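Local coordinates for protein transcriptional regulator, LacI family (Lactobacillus brevis, PDB 3JY6) that probably regulates transcription as a DNA-binding factor that recognises cis-regulatory regions, as members of the LacI family generally do, at residues Thr23-Phe26 / Lys27-Ser31; Val88-Val91 / Asp92-Met95; Gln170-Thr173 / Gln174-Gln178; Gly204-Asn208 / Gln209-Ala213. All coordinates share one frame; numbering follows the deposited sequence.

The four contacts fall into two pairs, one in each lobe of a two-lobed periplasmic-binding-protein fold. Interactions 1 and 2 belong to the six-stranded parallel sheet and its helix 20-34; they meet where L25 CD1 lies 3.8 Å from V91 CG1. Interactions 3 and 4 belong to the four-stranded parallel sheet and touch through I176 CG2 and V211 CG1, also 3.8 Å apart. Between the pairs the centres stand about 35 to 37 Å apart, and the nearest atoms of interactions 2 and 4 are still about 19 Å from each other. Interaction 2 turns toward the other lobe, whereas interaction 1 borders the second subunit.

Interaction 1 (Thr23-Phe26 / Lys27-Ser31); sequences TELF and KGISS
F26 and S30 sit one helical turn apart, with the serine hydroxyl over one face of the phenyl ring. S30 OG stands 3.5 Å above the ring plane, displaced toward the rim rather than centred, and its closest ring atom is CE2. The ring reaches this place because CG of F26 is anti to the backbone N (chi1 -174°), which sets the aromatic group beside its own carbonyl carbon. That same carbonyl receives the backbone bond of the turn, S30 N to F26 O at 2.9 Å; S30 OG is 3.2 Å from F26 O, but its proton has another possible acceptor.

On a different side of the helix, E24 and K27 pass each other at a slant. E24 OE2 approaches the aliphatic part of the lysine, 3.3 Å from K27 CD, while the two charged ends stay apart, E24 OE2 to K27 NZ being 5.2 Å. The ammonium group instead forms a salt bridge with D44 of the second subunit. A third, looser pair is L25 CG and I29 CD1 at 4.4 Å, on the buried side against strand 66-70.

F26 itself packs on V12 of strand 9-14 and on I17 of the second subunit, and an alanine here would probably open a gap between these surfaces and strip S30 OG of its aromatic neighbour. The arrangement is that of a helix in a beta-alpha-beta unit (strand 9-14, helix 20-34, strand 39-44), one part turned to its own sheet and another to the dimer partner.

Interaction 2 (Val88-Val91 / Asp92-Met95); sequences VVSV and DREM
S90 OG, anti to its own backbone N (chi1 -155°), is met by two side chains, R93 through CG and M95 through its methyl CE, which a bend at chi3 (-44°) brings round. R93 CG comes to 3.9 Å from S90 OG, and M95 CE to 4.0 Å from the same oxygen. Both are contacts of carbon with oxygen; the polar demand of S90 OG is met by L69 O of the adjacent strand. The backbone helps as well: D92 has a positive phi of 59°, which turns the chain sharply after the strand. V91 and D92 cross at about a right angle, V91 CG1 lying 4.1 Å from D92 CB.

R93 touches the serine with CG alone; its bends at chi2 and chi3 carry the guanidinium away from S90 toward S71 O, and D92 OD1 is bonded to Q234. Strand 88-91 lies inside the parallel sheet, hydrogen-bonded to strand 66-70 on one flank and, through S90 and V103, to strand 102-104 on the other. Helix 236-251 covers V89 and V91, helix 20-34 sets F21 against D92, and E94 reaches helix 137-147 of the other lobe, placing the loop between the two lobes.

Interaction 3 (Gln170-Thr173 / Gln174-Gln178); sequences QRLT and QLITQ
R171 lays its guanidinium along L175, whose CD2 sits 3.5 Å above one face of that group and toward its rim. R171 has CG anti to the backbone N (chi1 173°) and bends at chi2 (62°), which carries the guanidinium to the leucine. Nearer the backbone, R171 NE lies 3.6 Å from L175 CG. At the guanidinium edge, R171 NH1 and Q174 NE2 are modelled 2.8 Å apart; both are donors, which makes the orientation of this amide doubtful, and its plane stands 79° from the guanidinium. Buried on another side, L172 CG meets I176 CD1 at 3.9 Å.

The backbone sets these spacings. L175 N binds R171 O at 2.9 Å, with the donor nearly along the C=O axis, and I176 N binds L172 O at the same length. Q174 N divides itself between Q170 O and R171 O, and both of these bonds are weak.

Farther out, L156 of strand 152-158 lies against R171, L172 and L175, while V127 of strand 125-131 lies against L172, L175 and I176. L200 of helix 198-202 also packs on L172 and I176. This is the pattern of an amphipathic helix laid on a parallel sheet, here the helix of the beta-alpha-beta crossover from strand 152-158 to strand 183-187.

Interaction 4 (Gly204-Asn208 / Gln209-Ala213); sequences GLIDN and QTVTA
N208, V211 and Q209 bury the most surface here; N208 and Q209 lie in a tight turn and V211 opens the strand that follows. N208 reaches forward: T212 OG1 donates to N208 OD1 at 2.9 Å, arriving from above the amide's carbonyl plane, 52° out of it. The backbone N of N208 also binds V211 O, at 2.9 Å, and that oxygen takes a second, weak bond from D207 N. V211 sets its CB 3.5 Å from L205 O. CG of Q209 lies against the preceding peptide, 3.3 Å from N208 O, while its amide leads away.

D207 gathers the turn through OD1; CG of D207 stands between the backbone N and the carbonyl carbon (chi1 58°), from where OD1 accepts Q209 N at 3.1 Å, an Asx turn, and T210 N at 3.0 Å, both from the same face of the carboxylate; V211 N adds a weak bond. A leucine in its place would probably leave these amides without their acceptor and the turn free to shift.

Beyond it, T212 is hydrogen-bonded to T183 and A185, joining strand 211-215 to strand 183-187 at the sheet's edge. I206 lies on L200 of helix 198-202, and helix 165-177 covers L205.

Interaction 1 (Thr23-Phe26 / Lys27-Ser31)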
loop_
_atom_site.group_PDB
_atom_site.type_symbol
_atom_site.label_atom_id
_atom_site.label_comp_id
_atom_site.label_asym_id
_atom_site.label_seq_id
_atom_site.Cartn_x
_atom_site.Cartn_y
_atom_site.Cartn_z
ATOM N N THR A 23 3.801 1.376 -4.810
ATOM C CA THR A 23 4.763 0.691 -3.972
ATOM C C THR A 23 5.379 -0.493 -4.680
ATOM O O THR A 23 6.546 -0.773 -4.469
ATOM C CB THR A 23 4.134 0.247 -2.647
ATOM O OG1 THR A 23 2.946 -0.514 -2.902
ATOM C CG2 THR A 23 3.799 1.459 -1.803
ATOM N N GLU A 24 4.602 -1.178 -5.519
ATOM C CA GLU A 24 5.119 -2.329 -6.273
ATOM C C GLU A 24 6.042 -1.787 -7.345
ATOM O O GLU A 24 7.086 -2.371 -7.637
ATOM C CB GLU A 24 3.999 -3.130 -6.974
ATOM C CG GLU A 24 3.361 -4.211 -6.132
ATOM C CD GLU A 24 4.361 -5.281 -5.750
ATOM O OE1 GLU A 24 4.813 -6.027 -6.643
ATOM O OE2 GLU A 24 4.720 -5.371 -4.559
ATOM N N LEU A 25 5.618 -0.693 -7.968
ATOM C CA LEU A 25 6.420 -0.060 -9.008
ATOM C C LEU A 25 7.803 0.150 -8.419
ATOM O O LEU A 25 8.809 -0.242 -9.012
ATOM C CB LEU A 25 5.836 1.299 -9.399
ATOM C CG LEU A 25 6.448 1.915 -10.647
ATOM C CD1 LEU A 25 5.846 1.226 -11.847
ATOM C CD2 LEU A 25 6.149 3.395 -10.709
ATOM N N PHE A 26 7.838 0.768 -7.243
ATOM C CA PHE A 26 9.095 1.030 -6.550
ATOM C C PHE A 26 9.900 -0.236 -6.257
ATOM O O PHE A 26 11.132 -0.228 -6.351
ATOM C CB PHE A 26 8.852 1.761 -5.241
ATOM C CG PHE A 26 10.116 2.190 -4.552
ATOM C CD1 PHE A 26 10.938 3.178 -5.108
ATOM C CD2 PHE A 26 10.486 1.614 -3.341
ATOM C CE1 PHE A 26 12.117 3.593 -4.459
ATOM C CE2 PHE A 26 11.660 2.018 -2.683
ATOM C CZ PHE A 26 12.479 3.016 -3.246
ATOM N N LYS A 27 9.217 -1.308 -5.862
ATOM C CA LYS A 27 9.907 -2.565 -5.602
ATOM C C LYS A 27 10.592 -3.048 -6.878
ATOM O O LYS A 27 11.693 -3.581 -6.829
ATOM C CB LYS A 27 8.921 -3.627 -5.119
ATOM C CG LYS A 27 8.583 -3.537 -3.645
ATOM C CD LYS A 27 7.643 -4.670 -3.255
ATOM C CE LYS A 27 7.165 -4.523 -1.835
ATOM N NZ LYS A 27 8.290 -4.628 -0.875
ATOM N N GLY A 28 9.930 -2.864 -8.019
ATOM C CA GLY A 28 10.506 -3.269 -9.292
ATOM C C GLY A 28 11.763 -2.468 -9.599
ATOM O O GLY A 28 12.785 -3.015 -10.009
ATOM N N ILE A 29 11.681 -1.162 -9.382
ATOM C CA ILE A 29 12.794 -0.251 -9.623
ATOM C C ILE A 29 13.998 -0.582 -8.745
ATOM O O ILE A 29 15.134 -0.545 -9.205
ATOM C CB ILE A 29 12.360 1.215 -9.342
ATOM C CG1 ILE A 29 11.409 1.689 -10.442
ATOM C CG2 ILE A 29 13.584 2.135 -9.233
ATOM C CD1 ILE A 29 10.697 2.958 -10.090
ATOM N N SER A 30 13.730 -0.900 -7.480
ATOM C CA SER A 30 14.779 -1.213 -6.525
ATOM C C SER A 30 15.526 -2.501 -6.811
ATOM O O SER A 30 16.734 -2.550 -6.612
ATOM C CB SER A 30 14.207 -1.248 -5.106
ATOM O OG SER A 30 13.826 0.055 -4.697
ATOM N N SER A 31 14.833 -3.537 -7.280
ATOM C CA SER A 31 15.511 -4.799 -7.573
ATOM C C SER A 31 16.437 -4.689 -8.790
ATOM O O SER A 31 17.462 -5.369 -8.850
ATOM C CB SER A 31 14.510 -5.932 -7.805
ATOM O OG SER A 31 13.931 -5.838 -9.089
#

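Interaction 2 (Val88-Val91 / Asp92-Met95)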
loop_
_atom_site.group_PDB
_atom_site.type_symbol
_atom_site.label_atom_id
_atom_site.label_comp_id
_atom_site.label_asym_id
_atom_site.label_seq_id
_atom_site.Cartn_x
_atom_site.Cartn_y
_atom_site.Cartn_z
ATOM N N VAL A 88 15.788 11.247 -17.131
ATOM C CA VAL A 88 14.426 11.050 -16.653
ATOM C C VAL A 88 13.721 9.947 -17.424
ATOM O O VAL A 88 13.942 9.780 -18.627
ATOM C CB VAL A 88 13.580 12.342 -16.831
ATOM C CG1 VAL A 88 12.173 12.143 -16.277
ATOM C CG2 VAL A 88 14.273 13.538 -16.142
ATOM N N VAL A 89 12.880 9.188 -16.727
ATOM C CA VAL A 89 12.069 8.152 -17.358
ATOM C C VAL A 89 10.695 8.299 -16.722
ATOM O O VAL A 89 10.589 8.432 -15.507
ATOM C CB VAL A 89 12.585 6.707 -17.091
ATOM C CG1 VAL A 89 11.633 5.695 -17.719
ATOM C CG2 VAL A 89 13.948 6.508 -17.697
ATOM N N SER A 90 9.649 8.292 -17.539
ATOM C CA SER A 90 8.290 8.421 -17.025
ATOM C C SER A 90 7.577 7.062 -17.082
ATOM O O SER A 90 7.880 6.216 -17.925
ATOM C CB SER A 90 7.519 9.468 -17.840
ATOM O OG SER A 90 6.465 10.025 -17.072
ATOM N N VAL A 91 6.642 6.853 -16.170
ATOM C CA VAL A 91 5.916 5.592 -16.121
ATOM C C VAL A 91 4.420 5.760 -15.900
ATOM O O VAL A 91 3.983 6.622 -15.130
ATOM C CB VAL A 91 6.456 4.677 -14.989
ATOM C CG1 VAL A 91 5.761 3.315 -15.033
ATOM C CG2 VAL A 91 7.958 4.518 -15.124
ATOM N N ASP A 92 3.651 4.930 -16.603
ATOM C CA ASP A 92 2.194 4.882 -16.486
ATOM C C ASP A 92 1.481 6.196 -16.799
ATOM O O ASP A 92 0.447 6.488 -16.209
ATOM C CB ASP A 92 1.822 4.432 -15.064
ATOM C CG ASP A 92 0.359 4.056 -14.931
ATOM O OD1 ASP A 92 -0.090 3.154 -15.664
ATOM O OD2 ASP A 92 -0.351 4.656 -14.097
ATOM N N ARG A 93 2.003 6.969 -17.745
ATOM C CA ARG A 93 1.398 8.258 -18.049
ATOM C C ARG A 93 0.671 8.444 -19.360
ATOM O O ARG A 93 -0.220 9.280 -19.447
ATOM C CB ARG A 93 2.448 9.364 -17.913
ATOM C CG ARG A 93 2.603 9.886 -16.495
ATOM C CD ARG A 93 1.385 10.703 -16.114
ATOM N NE ARG A 93 1.109 11.735 -17.114
ATOM C CZ ARG A 93 1.777 12.882 -17.227
ATOM N NH1 ARG A 93 2.773 13.165 -16.394
ATOM N NH2 ARG A 93 1.453 13.741 -18.187
ATOM N N GLU A 94 1.036 7.691 -20.383
ATOM C CA GLU A 94 0.386 7.849 -21.677
ATOM C C GLU A 94 0.435 9.329 -22.077
ATOM O O GLU A 94 -0.593 9.961 -22.312
ATOM C CB GLU A 94 -1.071 7.386 -21.622
ATOM C CG GLU A 94 -1.619 6.970 -22.989
ATOM C CD GLU A 94 -1.468 5.481 -23.249
ATOM O OE1 GLU A 94 -2.308 4.699 -22.751
ATOM O OE2 GLU A 94 -0.504 5.089 -23.941
ATOM N N MET A 95 1.650 9.868 -22.127
ATOM C CA MET A 95 1.895 11.260 -22.507
ATOM C C MET A 95 2.280 11.264 -23.986
ATOM O O MET A 95 3.108 10.458 -24.406
ATOM C CB MET A 95 3.066 11.806 -21.688
ATOM C CG MET A 95 3.074 13.311 -21.485
ATOM S SD MET A 95 4.715 13.930 -21.005
ATOM C CE MET A 95 5.236 12.734 -19.793
#

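Interaction 3 (Gln170-Thr173 / Gln174-Gln178)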
loop_
_atom_site.group_PDB
_atom_site.type_symbol
_atom_site.label_atom_id
_atom_site.label_comp_id
_atom_site.label_asym_id
_atom_site.label_seq_id
_atom_site.Cartn_x
_atom_site.Cartn_y
_atom_site.Cartn_z
ATOM N N GLN A 170 -24.749 4.526 -3.730
ATOM C CA GLN A 170 -26.134 4.574 -4.189
ATOM C C GLN A 170 -26.274 4.756 -5.696
ATOM O O GLN A 170 -27.152 4.157 -6.321
ATOM C CB GLN A 170 -26.900 5.678 -3.444
ATOM C CG GLN A 170 -27.127 5.362 -1.976
ATOM C CD GLN A 170 -28.094 4.203 -1.760
ATOM O OE1 GLN A 170 -28.234 3.697 -0.640
ATOM N NE2 GLN A 170 -28.775 3.788 -2.828
ATOM N N ARG A 171 -25.413 5.571 -6.288
ATOM C CA ARG A 171 -25.477 5.786 -7.728
ATOM C C ARG A 171 -25.052 4.534 -8.510
ATOM O O ARG A 171 -25.691 4.151 -9.493
ATOM C CB ARG A 171 -24.594 6.971 -8.113
ATOM C CG ARG A 171 -24.448 7.193 -9.617
ATOM C CD ARG A 171 -25.778 7.495 -10.312
ATOM N NE ARG A 171 -25.563 7.846 -11.718
ATOM C CZ ARG A 171 -26.521 8.238 -12.551
ATOM N NH1 ARG A 171 -27.776 8.329 -12.126
ATOM N NH2 ARG A 171 -26.220 8.547 -13.808
ATOM N N LEU A 172 -23.972 3.897 -8.072
ATOM C CA LEU A 172 -23.473 2.697 -8.735
ATOM C C LEU A 172 -24.567 1.637 -8.758
ATOM O O LEU A 172 -24.797 0.984 -9.773
ATOM C CB LEU A 172 -22.244 2.156 -7.992
ATOM C CG LEU A 172 -21.596 0.872 -8.536
ATOM C CD1 LEU A 172 -20.967 1.151 -9.887
ATOM C CD2 LEU A 172 -20.547 0.374 -7.552
ATOM N N THR A 173 -25.232 1.481 -7.620
ATOM C CA THR A 173 -26.317 0.529 -7.469
ATOM C C THR A 173 -27.483 0.912 -8.370
ATOM O O THR A 173 -28.241 0.054 -8.818
ATOM C CB THR A 173 -26.780 0.493 -6.012
ATOM O OG1 THR A 173 -25.788 -0.176 -5.220
ATOM C CG2 THR A 173 -28.117 -0.213 -5.883
ATOM N N GLN A 174 -27.616 2.203 -8.647
ATOM C CA GLN A 174 -28.696 2.690 -9.497
ATOM C C GLN A 174 -28.409 2.347 -10.958
ATOM O O GLN A 174 -29.274 1.830 -11.675
ATOM C CB GLN A 174 -28.847 4.205 -9.321
ATOM C CG GLN A 174 -30.003 4.818 -10.077
ATOM C CD GLN A 174 -30.053 6.319 -9.905
ATOM O OE1 GLN A 174 -30.136 6.825 -8.783
ATOM N NE2 GLN A 174 -29.993 7.043 -11.019
ATOM N N LEU A 175 -27.179 2.618 -11.390
ATOM C CA LEU A 175 -26.766 2.355 -12.766
ATOM C C LEU A 175 -26.715 0.860 -13.097
ATOM O O LEU A 175 -27.083 0.443 -14.195
ATOM C CB LEU A 175 -25.396 2.981 -13.027
ATOM C CG LEU A 175 -25.267 4.506 -13.116
ATOM C CD1 LEU A 175 -23.801 4.897 -13.100
ATOM C CD2 LEU A 175 -25.932 4.999 -14.385
ATOM N N ILE A 176 -26.245 0.060 -12.150
ATOM C CA ILE A 176 -26.151 -1.383 -12.350
ATOM C C ILE A 176 -27.530 -2.027 -12.513
ATOM O O ILE A 176 -27.731 -2.925 -13.326
ATOM C CB ILE A 176 -25.458 -2.073 -11.140
ATOM C CG1 ILE A 176 -23.961 -1.771 -11.147
ATOM C CG2 ILE A 176 -25.691 -3.587 -11.186
ATOM C CD1 ILE A 176 -23.223 -2.382 -9.971
ATOM N N THR A 177 -28.477 -1.529 -11.736
ATOM C CA THR A 177 -29.817 -2.074 -11.694
ATOM C C THR A 177 -30.909 -1.472 -12.589
ATOM O O THR A 177 -32.066 -1.892 -12.497
ATOM C CB THR A 177 -30.306 -2.024 -10.241
ATOM O OG1 THR A 177 -31.345 -2.980 -10.052
ATOM C CG2 THR A 177 -30.828 -0.631 -9.903
ATOM N N GLN A 178 -30.573 -0.524 -13.459
ATOM C CA GLN A 178 -31.611 0.091 -14.285
ATOM C C GLN A 178 -32.325 -0.821 -15.278
ATOM O O GLN A 178 -33.530 -0.691 -15.473
ATOM C CB GLN A 178 -31.080 1.337 -15.011
ATOM C CG GLN A 178 -29.943 1.106 -15.976
ATOM C CD GLN A 178 -29.511 2.392 -16.665
ATOM O OE1 GLN A 178 -29.984 3.479 -16.326
ATOM N NE2 GLN A 178 -28.605 2.274 -17.630
#

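Interaction 4 (Gly204-Asn208 / Gln209-Ala213)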
loop_
_atom_site.group_PDB
_atom_site.type_symbol
_atom_site.label_atom_id
_atom_site.label_comp_id
_atom_site.label_asym_id
_atom_site.label_seq_id
_atom_site.Cartn_x
_atom_site.Cartn_y
_atom_site.Cartn_z
ATOM N N GLY A 204 -25.032 -9.478 -2.422
ATOM C CA GLY A 204 -25.636 -10.325 -3.437
ATOM C C GLY A 204 -25.849 -9.704 -4.806
ATOM O O GLY A 204 -26.220 -10.397 -5.761
ATOM N N LEU A 205 -25.610 -8.402 -4.928
ATOM C CA LEU A 205 -25.804 -7.743 -6.215
ATOM C C LEU A 205 -24.924 -8.363 -7.301
ATOM O O LEU A 205 -25.405 -8.695 -8.380
ATOM C CB LEU A 205 -25.525 -6.244 -6.097
ATOM C CG LEU A 205 -25.791 -5.412 -7.354
ATOM C CD1 LEU A 205 -27.236 -5.561 -7.816
ATOM C CD2 LEU A 205 -25.497 -3.969 -7.047
ATOM N N ILE A 206 -23.634 -8.507 -7.016
ATOM C CA ILE A 206 -22.710 -9.111 -7.971
ATOM C C ILE A 206 -22.828 -10.630 -7.815
ATOM O O ILE A 206 -22.350 -11.190 -6.825
ATOM C CB ILE A 206 -21.248 -8.665 -7.685
ATOM C CG1 ILE A 206 -21.097 -7.162 -7.971
ATOM C CG2 ILE A 206 -20.277 -9.461 -8.545
ATOM C CD1 ILE A 206 -19.788 -6.566 -7.491
ATOM N N ASP A 207 -23.467 -11.293 -8.781
ATOM C CA ASP A 207 -23.653 -12.743 -8.710
ATOM C C ASP A 207 -23.059 -13.566 -9.850
ATOM O O ASP A 207 -23.232 -14.786 -9.878
ATOM C CB ASP A 207 -25.146 -13.098 -8.576
ATOM C CG ASP A 207 -25.995 -12.553 -9.714
ATOM O OD1 ASP A 207 -25.449 -12.228 -10.787
ATOM O OD2 ASP A 207 -27.228 -12.465 -9.529
ATOM N N ASN A 208 -22.375 -12.913 -10.787
ATOM C CA ASN A 208 -21.759 -13.627 -11.902
ATOM C C ASN A 208 -22.741 -14.374 -12.792
ATOM O O ASN A 208 -22.396 -15.398 -13.367
ATOM C CB ASN A 208 -20.714 -14.609 -11.370
ATOM C CG ASN A 208 -19.329 -14.009 -11.323
ATOM O OD1 ASN A 208 -19.162 -12.797 -11.154
ATOM N ND2 ASN A 208 -18.317 -14.861 -11.464
ATOM N N GLN A 209 -23.960 -13.861 -12.902
ATOM C CA GLN A 209 -24.986 -14.473 -13.740
ATOM C C GLN A 209 -25.739 -13.366 -14.463
ATOM O O GLN A 209 -26.083 -13.492 -15.640
ATOM C CB GLN A 209 -25.953 -15.288 -12.882
ATOM C CG GLN A 209 -25.282 -16.434 -12.138
ATOM C CD GLN A 209 -25.960 -17.755 -12.388
ATOM O OE1 GLN A 209 -27.123 -17.945 -12.033
ATOM N NE2 GLN A 209 -25.236 -18.684 -13.007
ATOM N N THR A 210 -25.994 -12.280 -13.743
ATOM C CA THR A 210 -26.684 -11.137 -14.318
ATOM C C THR A 210 -25.823 -9.880 -14.132
ATOM O O THR A 210 -25.900 -8.929 -14.913
ATOM C CB THR A 210 -28.074 -10.954 -13.664
ATOM O OG1 THR A 210 -28.712 -9.800 -14.222
ATOM C CG2 THR A 210 -27.951 -10.796 -12.156
ATOM N N VAL A 211 -24.983 -9.908 -13.101
ATOM C CA VAL A 211 -24.075 -8.809 -12.797
ATOM C C VAL A 211 -22.714 -9.330 -12.348
ATOM O O VAL A 211 -22.620 -10.103 -11.395
ATOM C CB VAL A 211 -24.615 -7.929 -11.662
ATOM C CG1 VAL A 211 -23.631 -6.795 -11.377
ATOM C CG2 VAL A 211 -25.977 -7.394 -12.021
ATOM N N THR A 212 -21.657 -8.914 -13.033
ATOM C CA THR A 212 -20.311 -9.328 -12.651
ATOM C C THR A 212 -19.466 -8.056 -12.477
ATOM O O THR A 212 -19.990 -6.950 -12.555
ATOM C CB THR A 212 -19.676 -10.278 -13.715
ATOM O OG1 THR A 212 -18.494 -10.869 -13.169
ATOM C CG2 THR A 212 -19.307 -9.520 -14.977
ATOM N N ALA A 213 -18.172 -8.193 -12.227
ATOM C CA ALA A 213 -17.348 -7.000 -12.055
ATOM C C ALA A 213 -15.895 -7.265 -12.355
ATOM O O ALA A 213 -15.400 -8.364 -12.142
ATOM C CB ALA A 213 -17.484 -6.459 -10.640
#